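Local coordinates for sensor protein (Geobacter sulfurreducens PCA, PDB 2R78) that is probably a sensor histidine kinase that transfers a phosphoryl group from ATP to a protein histidine, represented here by its PAS sensory domain, at residues R48-A53 with W88-D93; F25-E30 with L54-L59. One frame throughout, in Å; residues are numbered along the deposited sequence.

Interaction 1 of 2, residues R48-A53 with W88-D93; sequences RDEFLA and WTRNGD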
loop_
_atom_site.group_PDB
_atom_site.type_symbol
_atom_site.label_atom_id
_atom_site.label_comp_id
_atom_site.label_asym_id
_atom_site.label_seq_id
_atom_site.Cartn_x
_atom_site.Cartn_y
_atom_site.Cartn_z
ATOM N N ARG B 48 13.017 -0.538 13.040
ATOM C CA ARG B 48 11.976 0.450 13.281
ATOM C C ARG B 48 12.414 1.534 14.280
ATOM O O ARG B 48 12.173 2.709 14.064
ATOM C CB ARG B 48 10.679 -0.249 13.762
ATOM C CG ARG B 48 9.459 0.650 13.859
ATOM C CD ARG B 48 8.170 -0.147 14.206
ATOM N NE ARG B 48 7.044 0.726 14.543
ATOM C CZ ARG B 48 6.913 1.381 15.702
ATOM N NH1 ARG B 48 7.812 1.249 16.675
ATOM N NH2 ARG B 48 5.867 2.177 15.907
ATOM N N ASP B 49 13.073 1.141 15.371
ATOM C CA ASP B 49 13.502 2.110 16.386
ATOM C C ASP B 49 14.561 3.087 15.900
ATOM O O ASP B 49 14.568 4.245 16.290
ATOM C CB ASP B 49 14.023 1.364 17.626
ATOM C CG ASP B 49 12.946 0.536 18.273
ATOM O OD1 ASP B 49 11.754 0.894 18.094
ATOM O OD2 ASP B 49 13.280 -0.477 18.938
ATOM N N GLU B 50 15.432 2.603 15.036
ATOM C CA GLU B 50 16.493 3.422 14.448
ATOM C C GLU B 50 15.928 4.410 13.451
ATOM O O GLU B 50 16.296 5.586 13.430
ATOM C CB GLU B 50 17.487 2.522 13.759
ATOM C CG GLU B 50 18.239 1.696 14.750
ATOM C CD GLU B 50 19.173 0.724 14.107
ATOM O OE1 GLU B 50 18.839 0.136 13.041
ATOM O OE2 GLU B 50 20.264 0.550 14.681
ATOM N N PHE B 51 14.991 3.920 12.646
ATOM C CA PHE B 51 14.307 4.787 11.711
ATOM C C PHE B 51 13.540 5.889 12.447
ATOM O O PHE B 51 13.536 7.040 12.016
ATOM C CB PHE B 51 13.382 3.974 10.807
ATOM C CG PHE B 51 13.142 4.608 9.499
ATOM C CD1 PHE B 51 13.700 4.094 8.344
ATOM C CD2 PHE B 51 12.348 5.723 9.410
ATOM C CE1 PHE B 51 13.479 4.703 7.121
ATOM C CE2 PHE B 51 12.115 6.323 8.175
ATOM C CZ PHE B 51 12.678 5.809 7.049
ATOM N N LEU B 52 12.936 5.557 13.592
ATOM C CA LEU B 52 12.147 6.523 14.335
ATOM C C LEU B 52 12.963 7.580 15.107
ATOM O O LEU B 52 12.393 8.460 15.750
ATOM C CB LEU B 52 11.166 5.780 15.270
ATOM C CG LEU B 52 10.108 4.956 14.508
ATOM C CD1 LEU B 52 9.180 4.229 15.480
ATOM C CD2 LEU B 52 9.282 5.788 13.530
ATOM N N ALA B 53 14.282 7.511 15.005
ATOM C CA ALA B 53 15.130 8.594 15.503
ATOM C C ALA B 53 15.423 9.608 14.398
ATOM O O ALA B 53 16.034 10.655 14.655
ATOM C CB ALA B 53 16.424 8.035 16.064
ATOM N N TRP B 88 20.760 7.906 1.199
ATOM C CA TRP B 88 22.090 7.456 1.586
ATOM C C TRP B 88 21.959 6.987 3.029
ATOM O O TRP B 88 21.710 7.784 3.939
ATOM C CB TRP B 88 23.115 8.572 1.540
ATOM C CG TRP B 88 23.505 9.059 0.203
ATOM C CD1 TRP B 88 24.574 8.648 -0.543
ATOM C CD2 TRP B 88 22.860 10.079 -0.549
ATOM N NE1 TRP B 88 24.641 9.379 -1.705
ATOM C CE2 TRP B 88 23.593 10.259 -1.729
ATOM C CE3 TRP B 88 21.745 10.881 -0.332
ATOM C CZ2 TRP B 88 23.232 11.204 -2.682
ATOM C CZ3 TRP B 88 21.391 11.817 -1.279
ATOM C CH2 TRP B 88 22.117 11.967 -2.433
ATOM N N THR B 89 22.117 5.679 3.213
ATOM C CA THR B 89 22.001 5.101 4.535
ATOM C C THR B 89 23.310 5.158 5.348
ATOM O O THR B 89 24.399 5.455 4.837
ATOM C CB THR B 89 21.577 3.659 4.461
ATOM O OG1 THR B 89 22.670 2.867 4.010
ATOM C CG2 THR B 89 20.380 3.489 3.524
ATOM N N ARG B 90 23.180 4.887 6.643
ATOM C CA ARG B 90 24.311 5.106 7.552
ATOM C C ARG B 90 25.435 4.079 7.311
ATOM O O ARG B 90 26.590 4.286 7.733
ATOM C CB ARG B 90 23.837 5.059 9.005
ATOM C CG ARG B 90 23.331 3.712 9.377
ATOM C CD ARG B 90 22.925 3.615 10.811
ATOM N NE ARG B 90 22.678 2.204 11.082
ATOM C CZ ARG B 90 21.520 1.702 11.498
ATOM N NH1 ARG B 90 21.406 0.390 11.677
ATOM N NH2 ARG B 90 20.491 2.499 11.750
ATOM N N ASN B 91 25.100 2.974 6.635
ATOM C CA ASN B 91 26.082 1.954 6.336
ATOM C C ASN B 91 26.706 2.124 4.960
ATOM O O ASN B 91 27.422 1.233 4.510
ATOM C CB ASN B 91 25.443 0.566 6.408
ATOM C CG ASN B 91 24.811 0.160 5.117
ATOM O OD1 ASN B 91 25.009 -0.969 4.626
ATOM N ND2 ASN B 91 24.052 1.072 4.529
ATOM N N GLY B 92 26.395 3.221 4.260
ATOM C CA GLY B 92 27.019 3.522 2.971
ATOM C C GLY B 92 26.197 3.178 1.734
ATOM O O GLY B 92 26.625 3.424 0.618
ATOM N N ASP B 93 25.015 2.612 1.911
ATOM C CA ASP B 93 24.204 2.251 0.752
ATOM C C ASP B 93 23.525 3.489 0.135
ATOM O O ASP B 93 23.357 4.508 0.799
ATOM C CB ASP B 93 23.194 1.162 1.150
ATOM C CG ASP B 93 23.893 -0.147 1.559
ATOM O OD1 ASP B 93 24.948 -0.448 0.959
ATOM O OD2 ASP B 93 23.394 -0.857 2.466
#
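Glu50 and Arg90 carry this contact between them, their side chains bridging 10.6 Å between the two CA atoms and crossing at about a right angle. Arg90 NH1 donates to Glu50 OE1 at 2.9 Å, with an N-H...O angle of 151°, and the bond is part of a salt bridge. OE1 lies at the edge of the guanidinium, near its plane, whereas NH1 meets the oxygen from above the carboxylate, 42° out of that plane. The two flat groups are turned 72° against each other, so this is not the flat, two-pronged pairing of a carboxylate with a guanidinium. Arg90 NH2 lies over the carboxylate, 3.2 Å from both Glu50 CD and Glu50 OE1, and approaches the start of the same chain, 3.6 Å from Glu50 CB.

Extended from CG to NE, the Arg90 side chain reaches from the type I turn Thr89 to Gly92, at the tip of the hairpin joining strands 81-88 and 94-103, to helix 48-51. Tyr46 steadies the same arginine through a cation-pi contact, and its OH is hydrogen-bonded to Arg90 N. Glu50 OE1 is shared with the backbone N of Thr47, just ahead of helix 48-51. The chemistry is thus that of a surface ion pair with one direct bond, whose strength is probably moderated by solvent and whose acceptor is already positioned by its own helix start.

Interaction 2 of 2, residues F25-E30 with L54-L59; sequences FIMDAE and LDWGVL. With ACT (acetate ion), chain G.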
loop_
_atom_site.group_PDB
_atom_site.type_symbol
_atom_site.label_atom_id
_atom_site.label_comp_id
_atom_site.label_asym_id
_atom_site.label_seq_id
_atom_site.Cartn_x
_atom_site.Cartn_y
_atom_site.Cartn_z
ATOM N N PHE B 25 5.524 5.084 5.401
ATOM C CA PHE B 25 5.963 5.768 6.593
ATOM C C PHE B 25 4.899 6.771 7.034
ATOM O O PHE B 25 4.090 7.244 6.220
ATOM C CB PHE B 25 7.364 6.404 6.432
ATOM C CG PHE B 25 7.477 7.455 5.348
ATOM C CD1 PHE B 25 7.247 8.794 5.625
ATOM C CD2 PHE B 25 7.870 7.104 4.057
ATOM C CE1 PHE B 25 7.388 9.761 4.619
ATOM C CE2 PHE B 25 8.014 8.077 3.057
ATOM C CZ PHE B 25 7.749 9.389 3.341
ATOM N N ILE B 26 4.877 7.033 8.330
ATOM C CA ILE B 26 4.023 8.079 8.882
ATOM C C ILE B 26 4.919 9.089 9.532
ATOM O O ILE B 26 5.836 8.681 10.229
ATOM C CB ILE B 26 3.056 7.547 9.988
ATOM C CG1 ILE B 26 2.267 6.317 9.504
ATOM C CG2 ILE B 26 2.097 8.624 10.438
ATOM C CD1 ILE B 26 1.442 6.499 8.248
HETATM N N MSE B 27 4.680 10.385 9.304
HETATM C CA MSE B 27 5.409 11.409 10.071
HETATM C C MSE B 27 4.464 12.475 10.578
HETATM O O MSE B 27 3.351 12.600 10.089
HETATM C CB MSE B 27 6.550 12.033 9.271
HETATM C CG MSE B 27 6.145 12.645 7.975
HETATM SE SE MSE B 27 7.761 13.162 6.982
HETATM C CE MSE B 27 9.036 11.885 7.604
ATOM N N ASP B 28 4.885 13.217 11.594
ATOM C CA ASP B 28 4.057 14.344 12.064
ATOM C C ASP B 28 4.317 15.555 11.167
ATOM O O ASP B 28 5.150 15.510 10.256
ATOM C CB ASP B 28 4.263 14.641 13.579
ATOM C CG ASP B 28 5.667 15.142 13.929
ATOM O OD1 ASP B 28 6.370 15.627 13.015
ATOM O OD2 ASP B 28 6.054 15.069 15.135
ATOM N N ALA B 29 3.573 16.631 11.402
ATOM C CA ALA B 29 3.662 17.807 10.568
ATOM C C ALA B 29 5.024 18.488 10.672
ATOM O O ALA B 29 5.377 19.277 9.813
ATOM C CB ALA B 29 2.523 18.809 10.888
ATOM N N GLU B 30 5.785 18.195 11.711
ATOM C CA GLU B 30 7.130 18.760 11.877
ATOM C C GLU B 30 8.256 17.899 11.294
ATOM O O GLU B 30 9.442 18.253 11.423
ATOM C CB GLU B 30 7.424 18.955 13.344
ATOM C CG GLU B 30 6.519 19.958 14.005
ATOM C CD GLU B 30 6.932 20.200 15.432
ATOM O OE1 GLU B 30 6.669 19.337 16.312
ATOM O OE2 GLU B 30 7.546 21.257 15.658
ATOM N N LEU B 54 14.981 9.304 13.180
ATOM C CA LEU B 54 15.237 10.173 12.025
ATOM C C LEU B 54 14.159 11.234 11.852
ATOM O O LEU B 54 12.968 11.071 12.220
ATOM C CB LEU B 54 15.347 9.357 10.732
ATOM C CG LEU B 54 16.513 8.384 10.491
ATOM C CD1 LEU B 54 16.256 7.469 9.314
ATOM C CD2 LEU B 54 17.814 9.155 10.260
ATOM N N ASP B 55 14.598 12.328 11.259
ATOM C CA ASP B 55 13.728 13.360 10.793
ATOM C C ASP B 55 13.822 13.465 9.273
ATOM O O ASP B 55 14.854 13.123 8.655
ATOM C CB ASP B 55 14.116 14.676 11.400
ATOM C CG ASP B 55 13.924 14.692 12.909
ATOM O OD1 ASP B 55 12.933 14.090 13.396
ATOM O OD2 ASP B 55 14.790 15.280 13.574
ATOM N N TRP B 56 12.714 13.946 8.721
ATOM C CA TRP B 56 12.525 14.171 7.311
ATOM C C TRP B 56 13.694 14.949 6.771
ATOM O O TRP B 56 14.036 15.994 7.318
ATOM C CB TRP B 56 11.257 14.971 7.101
ATOM C CG TRP B 56 10.901 15.393 5.731
ATOM C CD1 TRP B 56 10.786 16.664 5.296
ATOM C CD2 TRP B 56 10.396 14.559 4.673
ATOM N NE1 TRP B 56 10.307 16.685 4.023
ATOM C CE2 TRP B 56 10.056 15.403 3.606
ATOM C CE3 TRP B 56 10.207 13.181 4.529
ATOM C CZ2 TRP B 56 9.531 14.914 2.397
ATOM C CZ3 TRP B 56 9.746 12.696 3.320
ATOM C CH2 TRP B 56 9.382 13.561 2.279
ATOM N N GLY B 57 14.321 14.385 5.733
ATOM C CA GLY B 57 15.407 15.061 5.035
ATOM C C GLY B 57 16.828 14.514 5.280
ATOM O O GLY B 57 17.711 14.645 4.467
ATOM N N VAL B 58 17.011 13.850 6.398
ATOM C CA VAL B 58 18.323 13.333 6.756
ATOM C C VAL B 58 18.764 12.234 5.775
ATOM O O VAL B 58 19.852 12.290 5.219
ATOM C CB VAL B 58 18.265 12.786 8.192
ATOM C CG1 VAL B 58 19.561 12.031 8.538
ATOM C CG2 VAL B 58 17.987 13.947 9.187
ATOM N N LEU B 59 17.879 11.272 5.497
ATOM C CA LEU B 59 18.253 10.163 4.620
ATOM C C LEU B 59 18.556 10.662 3.223
ATOM O O LEU B 59 19.431 10.125 2.576
ATOM C CB LEU B 59 17.157 9.101 4.495
ATOM C CG LEU B 59 17.071 8.169 5.704
ATOM C CD1 LEU B 59 15.752 7.425 5.682
ATOM C CD2 LEU B 59 18.215 7.184 5.691
HETATM C C ACT G . 13.949 11.805 3.626
HETATM O O ACT G . 13.611 11.616 4.825
HETATM O OXT ACT G . 15.007 12.480 3.446
HETATM C CH3 ACT G . 13.115 11.259 2.477
#
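Trp56 turns its CG anti to the backbone N (chi1 176°), which sends the indole toward strand 23-27, while Met27, a selenomethionine in this crystal, bends back at its last torsion (chi3 29°) and lays both SE and CE against the indole. Met27 SE comes within 3.5 Å of Trp56 CE3. Met27 SE stands 4.2 Å from the centroid of the Trp56 six-membered ring and 41° off the ring normal, so this Met-aromatic contact is oblique. Phe25, two residues back along the strand, reaches the neighbouring corner of the benzene ring, Phe25 CZ lying 3.9 Å from Trp56 CZ3, with the two side chains crossing at about a right angle. Both strand side chains meet the indole from the same side of its plane.

An acetate ion, probably from the crystallisation liquor, lies on the other side of the indole from Met27 and Phe25, with its CH3 3.8 Å from Trp56 CZ3. Its O accepts an almost straight hydrogen bond from Gly57 N at 3.0 Å, and Tyr33 OH and Ser60 OG also bind the ion. The polar edge of the indole is satisfied by Ser71 OG of helix 67-76, hydrogen-bonded to NE1, which helps fix the rotation of the ring. A leucine in place of Trp56 would probably leave Ser71 without this partner and open a gap beside Met27 and Phe25.

Behind the strand, Ile26 packs on Phe8 of the second subunit, so strand 23-27 has one face in the domain interior and the other toward the dimer partner. Aromatic and aliphatic side chains gathered between the antiparallel sheet and the segments crossing its inner face, with a small ion bound among them, are consistent with the interior pocket of a PAS fold.

From the N terminus the chain runs through helix 6-19 into strand 23-27, then through strand 33-36 and helices 38-44 and 48-51, and returns at residues 54-59, where interaction 2 closes a loop with 23 residues between its segments. Interaction 1 begins at 48-53, inside that loop, and closes only at 88-93, beyond helix 67-76 and strand 81-88. The two therefore cross rather than nest. Segment 48-53 runs straight into 54-59, so one continuous run of chain, residues 48-59, contacts both the inner face of the sheet and the hairpin after strand 81-88. The contacts also touch directly: Trp88 N lies 2.9 Å from Leu59 O, a probable hydrogen bond, and Phe51 packs on Leu59.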